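PDB 3FXA: SIS domain protein, which is of unproven function but, as a SIS-domain protein, probably binds a phosphosugar and may act as a sugar-phosphate isomerase. Local coordinates for residues A[26-31]-A[142-147]; A[39-44]-A[172-177]; A[49-54]-A[106-111]; A[67-72]-A[187-192]; A[96-101]-A[120-125]. All blocks are in the same frame, centred on the assembly; numbering follows the deposited sequence. Where two conformers were deposited one is given.

Interaction 1. Residues A[26-31]-A[142-147]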
# COMPACT_ATOMS: atom_id res chain seq x y z
N PRO A 26 3.71 -22.97 21.44
CA PRO A 26 4.62 -23.08 22.58
C PRO A 26 5.90 -23.94 22.35
O PRO A 26 6.95 -23.62 22.93
CB PRO A 26 3.74 -23.71 23.66
CG PRO A 26 2.37 -23.30 23.31
CD PRO A 26 2.34 -23.35 21.82
N GLU A 27 5.83 -24.96 21.49
CA GLU A 27 6.95 -25.85 21.18
C GLU A 27 7.98 -25.27 20.19
O GLU A 27 9.17 -25.60 20.28
CB GLU A 27 6.44 -27.18 20.61
CG GLU A 27 5.46 -27.95 21.47
CD GLU A 27 4.89 -29.18 20.75
OE1 GLU A 27 5.53 -29.70 19.81
OE2 GLU A 27 3.78 -29.62 21.14
N VAL A 28 7.51 -24.39 19.29
CA VAL A 28 8.32 -23.84 18.19
C VAL A 28 8.81 -22.40 18.42
O VAL A 28 9.68 -21.92 17.68
CB VAL A 28 7.55 -23.96 16.86
CG1 VAL A 28 7.03 -25.43 16.65
CG2 VAL A 28 6.40 -22.95 16.82
N THR A 29 8.26 -21.71 19.42
CA THR A 29 8.72 -20.39 19.83
C THR A 29 9.68 -20.51 21.03
O THR A 29 9.81 -21.61 21.66
CB THR A 29 7.54 -19.44 20.17
OG1 THR A 29 6.72 -20.04 21.18
CG2 THR A 29 6.66 -19.16 18.96
N SER A 30 10.34 -19.39 21.33
CA SER A 30 11.28 -19.25 22.44
C SER A 30 10.65 -18.43 23.54
O SER A 30 10.28 -17.26 23.31
CB SER A 30 12.58 -18.56 21.98
OG SER A 30 13.38 -18.17 23.10
N GLU A 31 10.54 -19.01 24.75
CA GLU A 31 10.01 -18.24 25.89
C GLU A 31 10.81 -16.95 26.18
O GLU A 31 10.21 -15.90 26.41
CB GLU A 31 9.91 -19.11 27.15
CG GLU A 31 8.82 -20.13 27.00
CD GLU A 31 8.57 -20.97 28.24
OE1 GLU A 31 9.40 -20.91 29.18
OE2 GLU A 31 7.54 -21.69 28.26
N PRO A 142 12.21 -17.27 17.00
CA PRO A 142 11.88 -18.48 16.23
C PRO A 142 10.38 -18.74 16.12
O PRO A 142 9.63 -18.55 17.07
CB PRO A 142 12.54 -19.61 17.03
CG PRO A 142 12.73 -19.03 18.40
CD PRO A 142 13.00 -17.60 18.21
N VAL A 143 9.95 -19.16 14.93
CA VAL A 143 8.57 -19.56 14.65
C VAL A 143 8.66 -20.53 13.48
O VAL A 143 9.41 -20.27 12.52
CB VAL A 143 7.65 -18.36 14.30
CG1 VAL A 143 8.31 -17.43 13.29
CG2 VAL A 143 6.20 -18.84 13.80
N SER A 144 7.96 -21.66 13.55
CA SER A 144 8.01 -22.66 12.49
C SER A 144 6.76 -23.51 12.53
O SER A 144 6.01 -23.46 13.51
CB SER A 144 9.29 -23.52 12.60
OG SER A 144 9.25 -24.39 13.73
N VAL A 145 6.55 -24.23 11.43
CA VAL A 145 5.43 -25.17 11.26
C VAL A 145 5.99 -26.47 10.67
O VAL A 145 6.93 -26.44 9.86
CB VAL A 145 4.33 -24.57 10.38
CG1 VAL A 145 3.78 -23.29 11.03
CG2 VAL A 145 4.83 -24.26 8.97
N SER A 146 5.44 -27.59 11.12
CA SER A 146 5.87 -28.93 10.70
C SER A 146 5.08 -29.52 9.52
O SER A 146 5.54 -30.48 8.91
CB SER A 146 5.74 -29.89 11.89
OG SER A 146 4.41 -29.94 12.37
N LYS A 147 3.90 -28.96 9.24
CA LYS A 147 3.01 -29.43 8.19
C LYS A 147 2.33 -28.24 7.50
O LYS A 147 1.67 -27.44 8.16
CB LYS A 147 1.94 -30.33 8.80
O HOH W 1 10.89 -23.38 15.73
O HOH W 2 9.91 -17.13 19.38
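Two water molecules carry the polar part of the contact between residues 26-31 and 142-147. The first donates to Val28 O at 2.7 Å and also bonds Ser144 OG, whose hydroxyl sits between its own backbone N and carbonyl carbon (chi1 70°). The second joins backbone to backbone. It accepts from Ser30 N and donates to Pro142 O, with 2.7 Å between the water and that oxygen. Pro142 O takes a further, weaker contact from a carbon: Thr29 CA lies 3.4 Å from it, and the C-H points at the oxygen with an angle of 158° at the hydrogen. The Thr29 methyl CG2 lies near the same oxygen.

The rest is van der Waals packing. Val28 reaches across Ser144. Its CG2 lies 3.4 Å from Ser144 O, and its CB is 3.6 Å from Ser144 OG. Ser144 N is buried here and has no partner in the model. At the other end Ser30 CB rests on the proline ring, 3.6 Å from Pro142 CG.

The hydroxyls of Thr29 and Ser30 are used locally, away from residues 142-147. Thr29 OG1 bonds back to Leu25 O, and Ser30 OG, anti to its backbone N (chi1 168°), bonds Ala33 N. Trp15 of the second subunit packs on Pro26 and Thr29.

This is a solvated surface contact. A helix-to-helix turn, with Ser30 as N-cap of helix 31-43, lies over the loop that leaves strand 139-142, the outermost strand within this chain of the SIS-domain sheet.

Interaction 2. Residues A[39-44]-A[172-177]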
# COMPACT_ATOMS: atom_id res chain seq x y z
N GLU A 39 8.69 -6.90 26.46
CA GLU A 39 9.39 -5.89 27.27
C GLU A 39 9.96 -4.79 26.39
O GLU A 39 9.70 -3.60 26.63
CB GLU A 39 10.52 -6.53 28.09
CG GLU A 39 10.03 -7.42 29.21
CD GLU A 39 11.16 -8.17 29.96
OE1 GLU A 39 12.28 -8.33 29.43
OE2 GLU A 39 10.90 -8.63 31.08
N LYS A 40 10.68 -5.22 25.36
CA LYS A 40 11.32 -4.28 24.42
C LYS A 40 10.30 -3.38 23.72
O LYS A 40 10.55 -2.18 23.59
CB LYS A 40 12.14 -5.04 23.38
CG LYS A 40 13.18 -4.18 22.64
CD LYS A 40 14.41 -3.93 23.51
CE LYS A 40 15.46 -3.09 22.80
NZ LYS A 40 16.54 -2.68 23.74
N ILE A 41 9.18 -3.94 23.26
CA ILE A 41 8.13 -3.17 22.56
C ILE A 41 7.40 -2.23 23.53
O ILE A 41 7.14 -1.08 23.18
CB ILE A 41 7.18 -4.05 21.72
CG1 ILE A 41 7.97 -4.70 20.58
CG2 ILE A 41 5.96 -3.25 21.17
CD1 ILE A 41 7.14 -5.75 19.78
N ALA A 42 7.15 -2.68 24.75
CA ALA A 42 6.58 -1.82 25.80
C ALA A 42 7.48 -0.62 26.13
O ALA A 42 6.98 0.47 26.33
CB ALA A 42 6.33 -2.61 27.07
N GLU A 43 8.79 -0.83 26.12
CA GLU A 43 9.80 0.20 26.42
C GLU A 43 10.12 1.13 25.23
O GLU A 43 10.71 2.19 25.41
CB GLU A 43 11.11 -0.47 26.92
CG GLU A 43 10.95 -1.15 28.30
CD GLU A 43 12.10 -2.07 28.71
OE1 GLU A 43 13.03 -2.35 27.92
OE2 GLU A 43 12.05 -2.56 29.86
N CYS A 44 9.71 0.74 24.03
CA CYS A 44 10.06 1.52 22.81
C CYS A 44 9.50 2.95 22.79
O CYS A 44 8.31 3.17 22.90
CB CYS A 44 9.61 0.75 21.58
SG CYS A 44 10.25 1.42 20.04
N VAL A 172 -1.72 -8.76 22.37
CA VAL A 172 -2.74 -8.93 23.39
C VAL A 172 -2.08 -8.82 24.77
O VAL A 172 -2.60 -8.11 25.65
CB VAL A 172 -3.50 -10.25 23.24
CG1 VAL A 172 -4.39 -10.51 24.45
CG2 VAL A 172 -4.35 -10.27 21.97
N CYS A 173 -0.93 -9.49 24.94
CA CYS A 173 -0.16 -9.41 26.19
C CYS A 173 0.23 -7.96 26.53
O CYS A 173 0.08 -7.54 27.69
CB CYS A 173 1.06 -10.30 26.17
SG CYS A 173 1.78 -10.40 27.79
N LEU A 174 0.66 -7.21 25.51
CA LEU A 174 0.98 -5.76 25.68
C LEU A 174 -0.17 -4.90 26.22
O LEU A 174 0.07 -3.97 27.00
CB LEU A 174 1.56 -5.16 24.37
CG LEU A 174 3.01 -5.59 24.08
CD1 LEU A 174 3.38 -5.31 22.60
CD2 LEU A 174 4.00 -4.91 25.04
N MSE A 175 -1.42 -5.21 25.87
CA MSE A 175 -2.58 -4.42 26.33
C MSE A 175 -2.67 -4.43 27.85
O MSE A 175 -2.86 -3.40 28.49
CB MSE A 175 -3.87 -4.92 25.70
CG MSE A 175 -3.92 -4.69 24.19
SE MSE A 175 -5.40 -5.61 23.32
CE MSE A 175 -6.87 -4.62 24.04
N THR A 176 -2.46 -5.62 28.41
CA THR A 176 -2.44 -5.81 29.87
C THR A 176 -1.13 -5.26 30.47
O THR A 176 -1.17 -4.53 31.48
CB THR A 176 -2.68 -7.29 30.27
OG1 THR A 176 -4.00 -7.67 29.85
CG2 THR A 176 -2.57 -7.45 31.79
N TYR A 177 0.02 -5.58 29.84
CA TYR A 177 1.36 -5.16 30.30
C TYR A 177 1.46 -3.65 30.43
O TYR A 177 2.04 -3.15 31.38
CB TYR A 177 2.46 -5.65 29.32
CG TYR A 177 3.88 -5.47 29.80
CD1 TYR A 177 4.54 -4.24 29.67
CD2 TYR A 177 4.60 -6.54 30.34
CE1 TYR A 177 5.86 -4.08 30.11
CE2 TYR A 177 5.92 -6.39 30.78
CZ TYR A 177 6.54 -5.16 30.67
OH TYR A 177 7.83 -5.04 31.12
O HOH W 3 9.13 -2.61 30.66
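Residues 172-177 form the last turns of helix 157-177, and two of their side chains meet helix 31-43. The short helical pieces 39-43 and 172-177 cross at -56°, with their axes 10.4 Å apart.

Leu174 comes first. Its CG is anti to the carbonyl carbon (chi1 -74°), and the side chain forks over the other helix. CD1 lies 3.6 Å from Ile41 CG2, the two side chains crossing at about a right angle. CD2 lies 3.9 Å from Ala42 CB. Val38, a turn before Ala42 on helix 31-43, touches both Leu174 and Tyr177, and Ile70 packs on Leu174 from a loop.

One turn later comes Tyr177. Its CG is anti to the backbone N (chi1 -170°), which swings the ring across Ala42. The methyl CB of Ala42 is 3.4 Å from Tyr177 CE1, the point where the ring comes closest to the other helix, and the approach is oblique to the ring. Farther out, Glu39 CG lies 3.8 Å from Tyr177 OH. The hydroxyl bonds a water 2.8 Å away, which sits at the ring edge in the plane. That water donates to Glu43 OE2.

The chemistry is therefore graded. Leu174, Ile41 and Ala42 make a purely apolar join, with Leu174 and Ile41 buried. On the other side the phenol of Tyr177 and the carboxylate of Glu43 do not meet directly but are bridged by one water.

Interaction 3. Residues A[49-54]-A[106-111]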
# COMPACT_ATOMS: atom_id res chain seq x y z
N VAL A 49 9.21 -0.81 12.85
CA VAL A 49 9.28 -0.84 11.38
C VAL A 49 9.29 -2.32 11.02
O VAL A 49 10.15 -3.05 11.48
CB VAL A 49 10.55 -0.12 10.88
CG1 VAL A 49 10.58 -0.10 9.37
CG2 VAL A 49 10.60 1.31 11.42
N VAL A 50 8.32 -2.79 10.22
CA VAL A 50 8.25 -4.23 9.87
C VAL A 50 8.44 -4.41 8.37
O VAL A 50 7.80 -3.71 7.59
CB VAL A 50 6.94 -4.90 10.33
CG1 VAL A 50 7.06 -6.46 10.37
CG2 VAL A 50 6.54 -4.38 11.71
N ALA A 51 9.29 -5.37 7.98
CA ALA A 51 9.54 -5.68 6.56
C ALA A 51 9.35 -7.17 6.25
O ALA A 51 9.72 -8.03 7.03
CB ALA A 51 10.97 -5.29 6.19
N GLY A 52 8.80 -7.45 5.08
CA GLY A 52 8.62 -8.80 4.59
C GLY A 52 8.26 -8.73 3.11
O GLY A 52 7.83 -7.66 2.63
N CYS A 53 8.47 -9.86 2.43
CA CYS A 53 8.16 -10.06 1.01
C CYS A 53 7.01 -11.07 0.87
O CYS A 53 6.98 -12.09 1.57
CB CYS A 53 9.37 -10.63 0.29
SG CYS A 53 10.77 -9.55 0.20
N GLY A 54 6.13 -10.81 -0.09
CA GLY A 54 5.02 -11.70 -0.39
C GLY A 54 4.15 -11.96 0.84
O GLY A 54 3.71 -11.01 1.47
N GLY A 106 17.04 -12.22 0.23
CA GLY A 106 17.97 -11.15 -0.19
C GLY A 106 17.48 -9.72 -0.02
O GLY A 106 18.23 -8.86 0.43
N GLU A 107 16.20 -9.51 -0.33
CA GLU A 107 15.55 -8.19 -0.19
C GLU A 107 15.59 -7.65 1.24
O GLU A 107 15.64 -6.44 1.45
CB GLU A 107 14.07 -8.23 -0.63
CG GLU A 107 13.80 -8.51 -2.10
CD GLU A 107 13.75 -9.99 -2.48
OE1 GLU A 107 14.30 -10.85 -1.76
OE2 GLU A 107 13.16 -10.27 -3.55
N LEU A 108 15.52 -8.54 2.22
CA LEU A 108 15.57 -8.18 3.64
C LEU A 108 17.00 -8.10 4.14
O LEU A 108 17.30 -7.23 4.96
CB LEU A 108 14.78 -9.17 4.50
CG LEU A 108 13.29 -9.39 4.17
CD1 LEU A 108 12.59 -10.15 5.31
CD2 LEU A 108 12.56 -8.09 3.98
N LEU A 109 17.88 -8.98 3.65
CA LEU A 109 19.28 -8.97 4.08
C LEU A 109 19.94 -7.65 3.73
O LEU A 109 20.76 -7.15 4.48
CB LEU A 109 20.08 -10.13 3.48
CG LEU A 109 19.66 -11.57 3.78
CD1 LEU A 109 20.72 -12.54 3.28
CD2 LEU A 109 19.38 -11.81 5.28
N ASN A 110 19.55 -7.08 2.57
CA ASN A 110 19.99 -5.74 2.11
C ASN A 110 19.63 -4.57 3.05
O ASN A 110 20.21 -3.50 2.91
CB ASN A 110 19.43 -5.44 0.71
CG ASN A 110 20.05 -6.31 -0.39
OD1 ASN A 110 21.13 -6.87 -0.25
ND2 ASN A 110 19.35 -6.39 -1.51
N LEU A 111 18.69 -4.78 3.99
CA LEU A 111 18.24 -3.82 4.99
C LEU A 111 19.05 -3.86 6.28
O LEU A 111 18.99 -2.91 7.07
CB LEU A 111 16.75 -4.08 5.35
CG LEU A 111 15.79 -4.29 4.17
CD1 LEU A 111 14.33 -4.56 4.61
CD2 LEU A 111 15.88 -3.15 3.15
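Leu108, Cys53 and Ala51 carry most of this buried contact, with Glu107 and Leu111 adding to it. It joins strand 48-51 and the glycine-containing loop after it to the helical segment 106-111. The three side chains that touch from residues 106-111 leave the backbone alike, each with CG anti to the carbonyl carbon, and then differ.

In Leu108 chi2 puts CD1 anti, and the second branch, CD2, lies 3.9 Å from Ala51 CB. The same methyl lies 4.0 Å from Gly52 N. Leu111 is extended to its CD1, which meets the Ala51 methyl CB at 3.8 Å. One alanine methyl is thus shared by two leucine tips.

Glu107 bends at chi2 (85°), and its CB, CG and CD all lie near the sulfur of Cys53. Cys53 SG, anti to its own carbonyl carbon (chi1 -66°), is 3.6 Å from Glu107 CB. His84 of the third subunit packs on both Cys53 and Glu107.

Beyond Cys53 the chain reaches Gly54, at the N-cap of helix 55-69, with positive phi. Its N bonds Asp81 OD1 of the third subunit. Helix 106-109 thus packs on the strand and loop at a strand-turn-helix, consistent with the Rossmann-like core of SIS domains.

Interaction 4. Residues A[67-72]-A[187-192]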
# COMPACT_ATOMS: atom_id res chain seq x y z
N PHE A 67 -0.29 -3.37 16.02
CA PHE A 67 0.58 -2.57 16.91
C PHE A 67 -0.02 -1.16 17.01
O PHE A 67 -0.20 -0.62 18.12
CB PHE A 67 2.04 -2.52 16.43
CG PHE A 67 2.85 -3.71 16.78
CD1 PHE A 67 2.93 -4.16 18.12
CD2 PHE A 67 3.66 -4.35 15.83
CE1 PHE A 67 3.75 -5.26 18.46
CE2 PHE A 67 4.46 -5.44 16.18
CZ PHE A 67 4.51 -5.89 17.48
N ASN A 68 -0.37 -0.57 15.87
CA ASN A 68 -1.04 0.75 15.88
C ASN A 68 -2.31 0.77 16.70
O ASN A 68 -2.54 1.70 17.46
CB ASN A 68 -1.27 1.30 14.47
CG ASN A 68 0.02 1.75 13.83
OD1 ASN A 68 0.78 2.51 14.43
ND2 ASN A 68 0.26 1.34 12.60
N CYS A 69 -3.11 -0.30 16.60
CA CYS A 69 -4.33 -0.40 17.38
C CYS A 69 -4.14 -0.30 18.89
O CYS A 69 -5.05 0.17 19.58
CB CYS A 69 -5.08 -1.69 17.04
SG CYS A 69 -5.77 -1.73 15.42
N ILE A 70 -2.96 -0.72 19.39
CA ILE A 70 -2.65 -0.68 20.81
C ILE A 70 -1.66 0.45 21.17
O ILE A 70 -0.91 0.36 22.15
CB ILE A 70 -2.18 -2.04 21.36
CG1 ILE A 70 -0.84 -2.49 20.81
CG2 ILE A 70 -3.26 -3.08 21.12
CD1 ILE A 70 -0.01 -3.31 21.84
N GLU A 71 -1.68 1.53 20.37
CA GLU A 71 -0.83 2.69 20.61
C GLU A 71 0.67 2.39 20.64
O GLU A 71 1.40 2.92 21.49
CB GLU A 71 -1.32 3.46 21.86
CG GLU A 71 -2.53 4.31 21.59
CD GLU A 71 -2.21 5.59 20.81
OE1 GLU A 71 -1.07 6.13 20.93
OE2 GLU A 71 -3.11 6.08 20.10
N ARG A 72 1.09 1.47 19.76
CA ARG A 72 2.50 1.16 19.53
C ARG A 72 2.72 1.54 18.06
O ARG A 72 2.50 0.70 17.15
CB ARG A 72 2.86 -0.30 19.81
CG ARG A 72 2.64 -0.71 21.27
CD ARG A 72 3.08 0.40 22.18
NE ARG A 72 4.49 0.48 22.45
CZ ARG A 72 5.08 1.57 22.94
NH1 ARG A 72 4.37 2.67 23.18
NH2 ARG A 72 6.37 1.57 23.18
N VAL A 187 -10.26 6.71 20.86
CA VAL A 187 -9.67 7.86 20.14
C VAL A 187 -9.24 7.46 18.74
O VAL A 187 -9.52 8.21 17.78
CB VAL A 187 -8.46 8.46 20.90
CG1 VAL A 187 -7.72 9.50 20.03
CG2 VAL A 187 -8.95 9.13 22.19
N ILE A 188 -8.56 6.31 18.64
CA ILE A 188 -8.02 5.77 17.36
C ILE A 188 -9.01 4.84 16.60
O ILE A 188 -8.69 4.37 15.51
CB ILE A 188 -6.59 5.17 17.53
CG1 ILE A 188 -6.55 3.95 18.46
CG2 ILE A 188 -5.62 6.24 18.09
CD1 ILE A 188 -5.26 3.22 18.42
N HIS A 189 -10.21 4.61 17.14
CA HIS A 189 -11.25 3.82 16.45
C HIS A 189 -12.57 4.63 16.36
O HIS A 189 -13.62 4.13 16.77
CB HIS A 189 -11.46 2.45 17.13
CG HIS A 189 -10.27 1.54 17.11
ND1 HIS A 189 -10.15 0.50 16.22
CD2 HIS A 189 -9.17 1.47 17.90
CE1 HIS A 189 -9.03 -0.17 16.46
NE2 HIS A 189 -8.41 0.41 17.47
N PRO A 190 -12.52 5.89 15.83
CA PRO A 190 -13.75 6.68 15.73
C PRO A 190 -14.77 6.19 14.67
O PRO A 190 -15.95 6.55 14.76
CB PRO A 190 -13.23 8.07 15.37
CG PRO A 190 -12.03 7.81 14.57
CD PRO A 190 -11.39 6.62 15.24
N GLY A 191 -14.33 5.39 13.69
CA GLY A 191 -15.19 4.89 12.61
C GLY A 191 -15.32 5.88 11.46
O GLY A 191 -14.86 7.03 11.55
N GLY A 192 -15.96 5.43 10.38
CA GLY A 192 -16.17 6.23 9.17
C GLY A 192 -17.33 7.21 9.14
O GLY A 192 -17.41 8.03 8.22
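A Schellman motif closes helix 55-69 and gives this contact its first half. Glu71 is the C-prime residue, with positive phi (58°). Arg72 N bonds Phe67 O at 3.0 Å, and Glu71 N bonds Asn68 O. Phe67 O also accepts from Ile70 N.

The end of helix 182-188 packs against this turn. Ile188 holds its CG1 in the crowded position between backbone N and carbonyl carbon (chi1 64°), and the extended chi2 carries CD1 onto the helix end. There the methyl lies 3.3 Å from both Asn68 O and Cys69 O. Its other branch, CG2, lies 3.2 Å from Glu71 OE2, a tight approach of a methyl to a carboxylate oxygen. The Glu71 chain is bent at chi2, which brings the acid over. The charge is answered elsewhere: OE2 makes a salt bridge with Lys118 of the fourth subunit, and OE1 bonds Gln91 NE2 of that subunit.

His189 presents an edge to Cys69. The sulfur SG is 3.8 Å from His189 CE1 and lies near the plane, 74° off the ring normal. Cys69 O also lies in the ring plane, at the edge. A bound ethanediol, probably from the crystallisation liquor, lies close to the imidazole.

Around the contact, Ile70 packs on Ile171 and Leu174 of helix 157-177, Asn68 OD1 bonds Ala74 N at the start of strand 74-76, and Arg72 NH2 reaches back to Ile41 O of helix 31-43.

Interaction 5. Residues A[96-101]-A[120-125]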
# COMPACT_ATOMS: atom_id res chain seq x y z
N LEU A 96 13.30 -2.75 14.27
CA LEU A 96 13.11 -3.32 12.94
C LEU A 96 12.78 -4.80 13.12
O LEU A 96 13.51 -5.52 13.81
CB LEU A 96 14.35 -3.13 12.06
CG LEU A 96 14.34 -3.75 10.65
CD1 LEU A 96 13.25 -3.12 9.76
CD2 LEU A 96 15.71 -3.63 9.98
N ILE A 97 11.66 -5.22 12.54
CA ILE A 97 11.22 -6.61 12.55
C ILE A 97 11.28 -7.11 11.12
O ILE A 97 10.58 -6.58 10.23
CB ILE A 97 9.80 -6.80 13.14
CG1 ILE A 97 9.70 -6.17 14.54
CG2 ILE A 97 9.42 -8.30 13.13
CD1 ILE A 97 8.35 -6.42 15.28
N LEU A 98 12.14 -8.10 10.88
CA LEU A 98 12.27 -8.73 9.56
C LEU A 98 11.59 -10.09 9.62
O LEU A 98 11.93 -10.92 10.47
CB LEU A 98 13.72 -8.86 9.16
CG LEU A 98 14.49 -7.53 9.05
CD1 LEU A 98 15.93 -7.81 8.60
CD2 LEU A 98 13.84 -6.52 8.09
N ILE A 99 10.63 -10.33 8.72
CA ILE A 99 9.85 -11.59 8.66
C ILE A 99 10.25 -12.34 7.40
O ILE A 99 10.01 -11.88 6.28
CB ILE A 99 8.33 -11.39 8.66
CG1 ILE A 99 7.88 -10.55 9.86
CG2 ILE A 99 7.60 -12.78 8.67
CD1 ILE A 99 6.41 -10.20 9.88
N SER A 100 10.95 -13.45 7.60
CA SER A 100 11.42 -14.30 6.51
C SER A 100 11.47 -15.74 6.97
O SER A 100 12.28 -16.05 7.83
CB SER A 100 12.81 -13.84 6.07
OG SER A 100 13.41 -14.85 5.28
N LYS A 101 10.64 -16.61 6.39
CA LYS A 101 10.58 -18.03 6.80
C LYS A 101 11.96 -18.67 6.77
O LYS A 101 12.42 -19.13 7.79
CB LYS A 101 9.59 -18.83 5.95
CG LYS A 101 9.35 -20.28 6.39
CD LYS A 101 8.28 -20.86 5.46
CE LYS A 101 7.95 -22.32 5.71
NZ LYS A 101 9.10 -23.22 5.56
N SER A 120 19.37 0.67 15.40
CA SER A 120 18.03 0.18 15.77
C SER A 120 18.12 -1.22 16.34
O SER A 120 19.15 -1.92 16.18
CB SER A 120 17.09 0.13 14.55
OG SER A 120 17.05 1.36 13.81
N THR A 121 17.03 -1.64 16.98
CA THR A 121 16.89 -3.00 17.50
C THR A 121 16.36 -3.91 16.39
O THR A 121 15.35 -3.59 15.80
CB THR A 121 15.93 -3.06 18.71
OG1 THR A 121 16.47 -2.30 19.81
CG2 THR A 121 15.79 -4.52 19.18
N LEU A 122 17.04 -5.01 16.10
CA LEU A 122 16.61 -5.97 15.08
C LEU A 122 15.95 -7.22 15.72
O LEU A 122 16.57 -7.88 16.56
CB LEU A 122 17.79 -6.40 14.20
CG LEU A 122 17.50 -7.41 13.09
CD1 LEU A 122 16.32 -6.92 12.21
CD2 LEU A 122 18.74 -7.72 12.27
N ILE A 123 14.71 -7.51 15.33
CA ILE A 123 14.00 -8.74 15.74
C ILE A 123 13.92 -9.55 14.44
O ILE A 123 13.41 -9.05 13.45
CB ILE A 123 12.59 -8.47 16.31
CG1 ILE A 123 12.68 -7.65 17.59
CG2 ILE A 123 11.86 -9.80 16.61
CD1 ILE A 123 11.38 -7.39 18.30
N GLY A 124 14.49 -10.76 14.43
CA GLY A 124 14.47 -11.61 13.24
C GLY A 124 13.47 -12.72 13.41
O GLY A 124 13.67 -13.60 14.26
N VAL A 125 12.41 -12.71 12.60
CA VAL A 125 11.31 -13.68 12.69
C VAL A 125 11.50 -14.72 11.58
O VAL A 125 11.17 -14.48 10.41
CB VAL A 125 9.94 -13.00 12.59
CG1 VAL A 125 8.84 -14.03 12.72
CG2 VAL A 125 9.80 -11.90 13.66
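Five backbone hydrogen bonds tie strand 95-99 to strand 121-126, and they alternate in direction as in any parallel pair. Leu96 N donates to Thr121 O at 2.7 Å, the shortest and most bent at 151°. Leu96 O accepts from Ile123 N, the straightest at 171°. Leu98 N then donates to Ile123 O at 3.0 Å, and Leu98 O accepts from Val125 N at 2.8 Å. Ser100 N to Val125 O ends the ladder. All five donors lie nearly along the C=O axis of their acceptors. Both backbone polar atoms of Leu96, Leu98, Ile123 and Val125 that enter the ladder are thereby satisfied within the pair. Alternate residues turn the other way: Ile97 N and O go to Val49 and Ala51 of strand 48-51, and Leu122 N bonds Asp138 OD2. Ile97 CA faces Ile123 O at 3.4 Å in a C-H...O contact.

Polar side chains end the pair. Ser100 OG bonds Thr105 OG1, Ser120 OG bonds Gln91 O, and Lys101 NZ pairs with Glu127.

The apolar side chains split between two faces. On one, Leu122 CD1 lies 3.7 Å from Leu98 CG, the two side chains crossing at about a right angle. On the other, Ile97 CG2 meets Val125 CG2 at 3.7 Å, and Val163 of helix 157-177 packs on Ile99 and Val125. Two strands joined through helices 106-109 and 112-118, neighbours in a five-stranded parallel sheet with helices on both faces, form a beta-alpha-beta unit of the SIS-domain alpha/beta sandwich.

How the interactions relate
Interactions 3 and 5 form the core, their centres about 8 Å apart. Strands 48-51 and 95-99 are neighbours in the sheet. Interaction 5 rests on backbone bonds, interaction 3 mostly on side-chain packing. Interaction 1 is a watered surface contact, yet Val143 touches Val125 of interaction 5. Interactions 2 and 4 lie among the helix ends. Interaction 2 is partly buried, with water at its rim. Interaction 4 is buried, and its acid is paired with another subunit. Arg72 links these two, and Phe67 reaches Ile97. Interactions 1, 2 and 4 meet the second subunit, interaction 4 the fourth as well, and interaction 3 the third. No other chain touches interaction 5.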